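PDB 4G68: ABC transporter from Caldanaerobius, which probably serves as the extracellular solute-binding component of an ABC importer, capturing sugars released from xylan for uptake by a thermophilic bacterium. Local coordinates for residues T220-L224 and N225-S229; Y207-I210 and A211-G215; S422-M425 and Q426-N430. All blocks are in the same frame, centred on the assembly; numbering follows the deposited sequence.

Taken from the N terminus, contact 2 comes first, on the last turns of helix 201-215. Contact 1 follows, where helix 217-224 ends and the chain turns into the loop before helix 233-248. Contact 3 is at the modelled C terminus, on helix 418-429. Each lies within one continuous stretch, so none closes a long loop; they run in series, neither nested nor crossed. Contacts 1 and 3, centres about 12 Å apart, touch through Ser229 OG and Gln426 OE1, a probable hydrogen bond that ties the loop after helix 217-224 to the C-terminal helix. Contact 2 touches neither, but its Tyr207 reaches Phe235 and Tyr421, on helices 233-248 and 418-429.

Contact 1. Residues T220-L224 and N225-S229; sequences TRDAL and NGKAS
Asp222 O is gripped by two backbone donors from the turn that follows its helix: Lys227 N at 2.7 Å and Ala228 N at 3.0 Å. The first arrives in the carbonyl plane, the second from above it, 64° out. The Lys227 bond is one of the two that define a Schellman motif here; the other runs from Gly226 N to Ala223 O at a longer 3.3 Å, also from above the carbonyl plane, and the Ala228 bond is additional. Gly226 has positive phi (68°), a conformation that by itself favours glycine. One residue earlier, Asn225 N still donates to Arg221 O, as in a regular helical turn.

Side chains close over the turn. Asp222 CB packs against Ala228 CB at 3.9 Å and against Lys227 CB at 4.0 Å. The carboxylate of Asp222 is swung beside its own backbone N, with CG anti to the carbonyl carbon (chi1 -75°). There a water takes a hydrogen from Asn225 ND2 and gives one to Asp222 OD1, 2.7 Å away, bridging the last helical turn to the first residue beyond it. The same OD1 accepts from Gln218 NE2 one turn back, and Asn225 ND2 has a weak hydrogen bond to Tyr395 OH. On the buried face of the helix, Leu224 rests on Trp392 and Tyr395, and Ala223 on Phe230 and Phe235, packing the helix end on helix 392-395, the loop at Phe230 and helix 233-248.

Lys227 bends at chi2 and chi4, and its NZ stays 6.1 Å from Asp222 OD1. The two side chains touch near Lys227 CB, and no salt bridge forms; their opposite charges may still attract weakly, but four backbone bonds hold the turn, with a water linking Asp222 to Asn225.

Contact 2. Residues Y207-I210 and A211-G215; sequences YDMI and ALREG
Met209 lays its sulfur over one face of the Arg213 guanidinium, SD 3.8 Å above the plane and over its centre, an i to i+4 pairing near the C-terminal end of helix 201-215 in this periplasmic-binding-protein fold. In the methionine, CG lies anti to the backbone N (chi1 150°) and the bend at chi2 brings SD to the arginine, where it also meets Arg213 CG at 3.6 Å; chi3 only turns the terminal methyl CE. Each of the three guanidinium nitrogens donates to a backbone oxygen: NE to Pro303, NH1 to Glu314 and NH2 to Phe302. These three bonds fix the rotation of the buried group, with the sulfur over one face. A leucine in place of Arg213 would probably leave those three carbonyls without their donors and Met209 SD without the flat group beneath it.

Regular helical bonds run beneath these side chains, Ala211 N reaching Tyr207 O at 2.9 Å and nearly straight, with an N-H...O angle of 178°. Glu214 lies beside Ile210, both pointing the same way, and its OE2 makes a salt bridge with Lys241 of helix 233-248. The hydroxyl of Tyr207 bonds outside the turn, to Phe235 O, while its ring atom CE2 meets Ala211 CB obliquely at 3.8 Å.

Contact 3. Residues S422-M425 and Q426-N430; sequences SKQM and QQKIN
Met425 and Ile429 make the tight side of this last turn of the C-terminal helix, an i to i+4 pair whose side chains run alongside each other in the same direction. Met425 CE comes within 3.3 Å of Ile429 CD1, closer than ordinary van der Waals contact between carbons. Bends at chi2 and chi3 (-72° and -65°) bring that methyl round to the isoleucine, with Met425 SD following at 3.8 Å from the same CD1. Beneath them Ile429 N donates to Met425 O at 3.1 Å.

The other i to i+4 pair, Gln424 and Lys428, also lies side by side, but its carbons pack less closely, Gln424 CB standing 4.2 Å from Lys428 CD, and the lysine is exposed to solvent. Its aliphatic part does the touching, Lys428 CE approaching Gln424 OE1 at 3.4 Å. The lysine is extended until chi4 bends its end, while Gln424 NE2 is committed to Glu420 OE1 one turn back. Exposed Gln427 adds little beyond its backbone bond to Lys423 O.

At the end of the modelled chain, Asn430 ND2 donates to Gln426 OE1 at 3.2 Å, approaching from above the carbonyl plane. That oxygen also accepts from Phe230 N, so one glutamine amide joins the chain terminus to the loop ahead of helix 233-248.

Within the fold, helix 418-429 lies against helix 398-412, with Met425 pressing on His404 and Leu407 and Lys428 on Thr403. Ser422 OG hydrogen-bonds to Thr236 OG1, linking the C-terminal helix to helix 233-248 as well.

Contact 1. Residues T220-L224 and N225-S229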
loop_
_atom_site.group_PDB
_atom_site.type_symbol
_atom_site.label_atom_id
_atom_site.label_comp_id
_atom_site.label_asym_id
_atom_site.label_seq_id
_atom_site.Cartn_x
_atom_site.Cartn_y
_atom_site.Cartn_z
ATOM N N THR C 220 -6.351 -1.379 17.131
ATOM C CA THR C 220 -6.476 -1.908 15.794
ATOM C C THR C 220 -5.972 -3.378 15.746
ATOM O O THR C 220 -6.708 -4.299 15.324
ATOM C CB THR C 220 -5.673 -1.036 14.806
ATOM O OG1 THR C 220 -6.414 0.174 14.545
ATOM C CG2 THR C 220 -5.421 -1.781 13.509
ATOM N N ARG C 221 -4.752 -3.584 16.232
ATOM C CA ARG C 221 -4.131 -4.915 16.178
ATOM C C ARG C 221 -5.066 -5.930 16.851
ATOM O O ARG C 221 -5.356 -6.958 16.272
ATOM C CB ARG C 221 -2.738 -4.889 16.795
ATOM C CG ARG C 221 -1.674 -4.224 15.903
ATOM C CD ARG C 221 -0.258 -4.572 16.439
ATOM N NE ARG C 221 0.894 -3.653 16.222
ATOM C CZ ARG C 221 1.657 -3.611 15.119
ATOM N NH1 ARG C 221 1.395 -4.337 14.017
ATOM N NH2 ARG C 221 2.675 -2.747 15.120
ATOM N N ASP C 222 -5.579 -5.565 18.025
ATOM C CA ASP C 222 -6.446 -6.400 18.862
ATOM C C ASP C 222 -7.801 -6.697 18.236
ATOM O O ASP C 222 -8.324 -7.797 18.399
ATOM C CB ASP C 222 -6.637 -5.753 20.251
ATOM C CG ASP C 222 -5.429 -5.895 21.120
ATOM O OD1 ASP C 222 -4.542 -6.690 20.720
ATOM O OD2 ASP C 222 -5.363 -5.258 22.198
ATOM N N ALA C 223 -8.385 -5.718 17.544
ATOM C CA ALA C 223 -9.631 -5.944 16.861
ATOM C C ALA C 223 -9.381 -6.888 15.700
ATOM O O ALA C 223 -10.193 -7.798 15.452
ATOM C CB ALA C 223 -10.236 -4.635 16.370
ATOM N N LEU C 224 -8.250 -6.706 15.017
ATOM C CA LEU C 224 -7.964 -7.495 13.815
ATOM C C LEU C 224 -7.589 -8.946 14.174
ATOM O O LEU C 224 -7.797 -9.856 13.362
ATOM C CB LEU C 224 -6.890 -6.838 12.938
ATOM C CG LEU C 224 -7.190 -5.456 12.349
ATOM C CD1 LEU C 224 -5.945 -4.881 11.716
ATOM C CD2 LEU C 224 -8.310 -5.496 11.330
ATOM N N ASN C 225 -7.039 -9.122 15.373
ATOM C CA ASN C 225 -6.633 -10.417 15.921
ATOM C C ASN C 225 -7.767 -11.135 16.710
ATOM O O ASN C 225 -7.561 -12.218 17.277
ATOM C CB ASN C 225 -5.436 -10.219 16.856
ATOM C CG ASN C 225 -4.130 -10.187 16.134
ATOM O OD1 ASN C 225 -3.913 -10.994 15.270
ATOM N ND2 ASN C 225 -3.224 -9.291 16.549
ATOM N N GLY C 226 -8.954 -10.529 16.748
ATOM C CA GLY C 226 -10.055 -11.021 17.593
ATOM C C GLY C 226 -9.924 -10.917 19.113
ATOM O O GLY C 226 -10.710 -11.570 19.839
ATOM N N LYS C 227 -8.974 -10.117 19.612
ATOM C CA LYS C 227 -8.745 -9.896 21.058
ATOM C C LYS C 227 -9.638 -8.776 21.614
ATOM O O LYS C 227 -9.771 -8.620 22.825
ATOM C CB LYS C 227 -7.277 -9.533 21.344
ATOM C CG LYS C 227 -6.272 -10.629 21.029
ATOM C CD LYS C 227 -6.254 -11.646 22.168
ATOM C CE LYS C 227 -5.197 -12.725 21.930
ATOM N NZ LYS C 227 -3.860 -12.480 22.556
ATOM N N ALA C 228 -10.214 -7.991 20.713
ATOM C CA ALA C 228 -11.162 -6.923 21.042
ATOM C C ALA C 228 -12.321 -6.947 20.032
ATOM O O ALA C 228 -12.231 -7.544 18.960
ATOM C CB ALA C 228 -10.462 -5.554 21.025
ATOM N N SER C 229 -13.431 -6.322 20.401
ATOM C CA SER C 229 -14.543 -6.178 19.479
ATOM C C SER C 229 -14.314 -4.955 18.563
ATOM O O SER C 229 -13.776 -3.924 19.005
ATOM C CB SER C 229 -15.838 -5.998 20.267
ATOM O OG SER C 229 -16.897 -5.698 19.395
HETATM O O HOH W 1 -3.174 -8.052 18.889
#

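Contact 2. Residues Y207-I210 and A211-G215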
loop_
_atom_site.group_PDB
_atom_site.type_symbol
_atom_site.label_atom_id
_atom_site.label_comp_id
_atom_site.label_asym_id
_atom_site.label_seq_id
_atom_site.Cartn_x
_atom_site.Cartn_y
_atom_site.Cartn_z
ATOM N N TYR C 207 -10.237 5.149 6.059
ATOM C CA TYR C 207 -10.911 4.699 7.301
ATOM C C TYR C 207 -9.920 4.072 8.268
ATOM O O TYR C 207 -9.876 4.418 9.440
ATOM C CB TYR C 207 -12.049 3.640 7.022
ATOM C CG TYR C 207 -12.547 3.150 8.326
ATOM C CD1 TYR C 207 -13.566 3.829 8.997
ATOM C CD2 TYR C 207 -11.921 2.088 8.974
ATOM C CE1 TYR C 207 -13.970 3.412 10.279
ATOM C CE2 TYR C 207 -12.278 1.693 10.244
ATOM C CZ TYR C 207 -13.329 2.334 10.890
ATOM O OH TYR C 207 -13.694 1.874 12.141
ATOM N N ASP C 208 -9.134 3.102 7.782
ATOM C CA ASP C 208 -8.008 2.566 8.597
ATOM C C ASP C 208 -7.156 3.617 9.299
ATOM O O ASP C 208 -6.892 3.495 10.512
ATOM C CB ASP C 208 -7.092 1.678 7.762
ATOM C CG ASP C 208 -7.785 0.458 7.227
ATOM O OD1 ASP C 208 -8.960 0.299 7.519
ATOM O OD2 ASP C 208 -7.157 -0.334 6.469
ATOM N N MET C 209 -6.722 4.630 8.531
ATOM C CA MET C 209 -5.858 5.675 9.107
ATOM C C MET C 209 -6.561 6.391 10.236
ATOM O O MET C 209 -5.950 6.657 11.276
ATOM C CB MET C 209 -5.410 6.752 8.103
ATOM C CG MET C 209 -5.191 8.103 8.857
ATOM S SD MET C 209 -3.656 8.004 9.841
ATOM C CE MET C 209 -2.618 7.281 8.555
ATOM N N ILE C 210 -7.826 6.745 9.997
ATOM C CA ILE C 210 -8.582 7.474 10.978
ATOM C C ILE C 210 -8.769 6.602 12.222
ATOM O O ILE C 210 -8.491 7.097 13.330
ATOM C CB ILE C 210 -9.926 8.053 10.431
ATOM C CG1 ILE C 210 -9.709 8.927 9.161
ATOM C CG2 ILE C 210 -10.648 8.796 11.573
ATOM C CD1 ILE C 210 -10.993 9.059 8.268
ATOM N N ALA C 211 -9.128 5.312 12.057
ATOM C CA ALA C 211 -9.179 4.322 13.214
ATOM C C ALA C 211 -7.842 4.281 13.947
ATOM O O ALA C 211 -7.775 4.225 15.185
ATOM C CB ALA C 211 -9.607 2.916 12.725
ATOM N N LEU C 212 -6.744 4.343 13.210
ATOM C CA LEU C 212 -5.402 4.362 13.931
ATOM C C LEU C 212 -5.174 5.611 14.744
ATOM O O LEU C 212 -4.665 5.573 15.906
ATOM C CB LEU C 212 -4.281 4.128 12.960
ATOM C CG LEU C 212 -2.828 3.878 13.315
ATOM C CD1 LEU C 212 -2.027 3.960 12.020
ATOM C CD2 LEU C 212 -2.230 4.914 14.204
ATOM N N ARG C 213 -5.617 6.742 14.194
ATOM C CA ARG C 213 -5.560 7.972 14.948
ATOM C C ARG C 213 -6.524 7.991 16.148
ATOM O O ARG C 213 -6.131 8.491 17.194
ATOM C CB ARG C 213 -5.806 9.155 14.046
ATOM C CG ARG C 213 -4.675 9.318 13.071
ATOM C CD ARG C 213 -3.628 10.184 13.626
ATOM N NE ARG C 213 -2.627 10.560 12.601
ATOM C CZ ARG C 213 -1.499 9.884 12.344
ATOM N NH1 ARG C 213 -1.211 8.787 13.054
ATOM N NH2 ARG C 213 -0.625 10.345 11.424
ATOM N N GLU C 214 -7.735 7.431 16.002
ATOM C CA GLU C 214 -8.774 7.453 17.094
ATOM C C GLU C 214 -8.458 6.513 18.261
ATOM O O GLU C 214 -8.655 6.851 19.451
ATOM C CB GLU C 214 -10.174 7.104 16.588
ATOM C CG GLU C 214 -10.840 8.058 15.569
ATOM C CD GLU C 214 -11.451 9.310 16.205
ATOM O OE1 GLU C 214 -10.933 9.788 17.248
ATOM O OE2 GLU C 214 -12.426 9.858 15.627
ATOM N N GLY C 215 -7.984 5.323 17.927
ATOM C CA GLY C 215 -7.855 4.223 18.907
ATOM C C GLY C 215 -6.423 3.850 19.278
ATOM O O GLY C 215 -6.223 3.206 20.297
#

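Contact 3. Residues S422-M425 and Q426-N430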
loop_
_atom_site.group_PDB
_atom_site.type_symbol
_atom_site.label_atom_id
_atom_site.label_comp_id
_atom_site.label_asym_id
_atom_site.label_seq_id
_atom_site.Cartn_x
_atom_site.Cartn_y
_atom_site.Cartn_z
ATOM N N SER C 422 -20.177 -0.461 12.784
ATOM C CA SER C 422 -19.362 -1.127 13.776
ATOM C C SER C 422 -19.999 -2.427 14.237
ATOM O O SER C 422 -19.269 -3.391 14.471
ATOM C CB SER C 422 -19.047 -0.225 14.963
ATOM O OG SER C 422 -18.336 0.935 14.561
ATOM N N LYS C 423 -21.342 -2.435 14.348
ATOM C CA LYS C 423 -22.140 -3.642 14.670
ATOM C C LYS C 423 -21.929 -4.754 13.658
ATOM O O LYS C 423 -21.695 -5.912 14.045
ATOM C CB LYS C 423 -23.641 -3.324 14.714
ATOM C CG LYS C 423 -24.105 -2.568 15.951
ATOM C CD LYS C 423 -24.610 -3.504 17.051
ATOM C CE LYS C 423 -25.539 -2.766 18.000
ATOM N NZ LYS C 423 -24.779 -2.013 19.034
ATOM N N GLN C 424 -22.040 -4.392 12.375
ATOM C CA GLN C 424 -21.850 -5.308 11.274
ATOM C C GLN C 424 -20.390 -5.765 11.099
ATOM O O GLN C 424 -20.155 -6.856 10.580
ATOM C CB GLN C 424 -22.414 -4.738 9.976
ATOM C CG GLN C 424 -23.934 -4.669 9.966
ATOM C CD GLN C 424 -24.511 -4.216 8.645
ATOM O OE1 GLN C 424 -24.133 -4.716 7.578
ATOM N NE2 GLN C 424 -25.442 -3.283 8.704
ATOM N N MET C 425 -19.417 -4.954 11.523
ATOM C CA MET C 425 -17.987 -5.364 11.424
ATOM C C MET C 425 -17.770 -6.494 12.418
ATOM O O MET C 425 -17.209 -7.546 12.075
ATOM C CB MET C 425 -17.020 -4.195 11.670
ATOM C CG MET C 425 -16.769 -3.295 10.455
ATOM S SD MET C 425 -15.757 -4.055 9.157
ATOM C CE MET C 425 -14.268 -4.198 10.138
ATOM N N GLN C 426 -18.294 -6.313 13.627
ATOM C CA GLN C 426 -18.138 -7.308 14.680
ATOM C C GLN C 426 -18.913 -8.619 14.425
ATOM O O GLN C 426 -18.356 -9.711 14.635
ATOM C CB GLN C 426 -18.466 -6.709 16.034
ATOM C CG GLN C 426 -18.440 -7.696 17.185
ATOM C CD GLN C 426 -17.043 -8.127 17.591
ATOM O OE1 GLN C 426 -16.002 -7.579 17.124
ATOM N NE2 GLN C 426 -16.992 -9.081 18.514
ATOM N N GLN C 427 -20.159 -8.512 13.955
ATOM C CA GLN C 427 -20.971 -9.688 13.633
ATOM C C GLN C 427 -20.440 -10.506 12.441
ATOM O O GLN C 427 -20.415 -11.751 12.489
ATOM C CB GLN C 427 -22.442 -9.298 13.403
ATOM C CG GLN C 427 -23.283 -10.399 12.743
ATOM C CD GLN C 427 -23.740 -11.496 13.702
ATOM O OE1 GLN C 427 -23.158 -11.717 14.773
ATOM N NE2 GLN C 427 -24.797 -12.183 13.309
ATOM N N LYS C 428 -20.023 -9.817 11.381
ATOM C CA LYS C 428 -19.646 -10.496 10.141
ATOM C C LYS C 428 -18.225 -11.067 10.152
ATOM O O LYS C 428 -17.937 -12.074 9.486
ATOM C CB LYS C 428 -19.845 -9.581 8.942
ATOM C CG LYS C 428 -21.283 -9.413 8.517
ATOM C CD LYS C 428 -21.395 -8.107 7.751
ATOM C CE LYS C 428 -22.794 -7.872 7.223
ATOM N NZ LYS C 428 -22.791 -8.657 5.986
ATOM N N ILE C 429 -17.341 -10.424 10.919
ATOM C CA ILE C 429 -15.941 -10.880 11.095
ATOM C C ILE C 429 -15.723 -11.772 12.336
ATOM O O ILE C 429 -15.011 -12.794 12.278
ATOM C CB ILE C 429 -14.956 -9.672 11.127
ATOM C CG1 ILE C 429 -15.037 -8.920 9.803
ATOM C CG2 ILE C 429 -13.508 -10.114 11.403
ATOM C CD1 ILE C 429 -14.411 -7.527 9.819
ATOM N N ASN C 430 -16.286 -11.387 13.479
ATOM C CA ASN C 430 -16.082 -12.180 14.704
ATOM C C ASN C 430 -17.333 -12.678 15.432
ATOM O O ASN C 430 -18.057 -13.550 14.996
ATOM C CB ASN C 430 -15.330 -11.376 15.767
ATOM C CG ASN C 430 -14.035 -10.685 15.268
ATOM O OD1 ASN C 430 -13.265 -11.163 14.406
ATOM N ND2 ASN C 430 -13.777 -9.511 15.857
#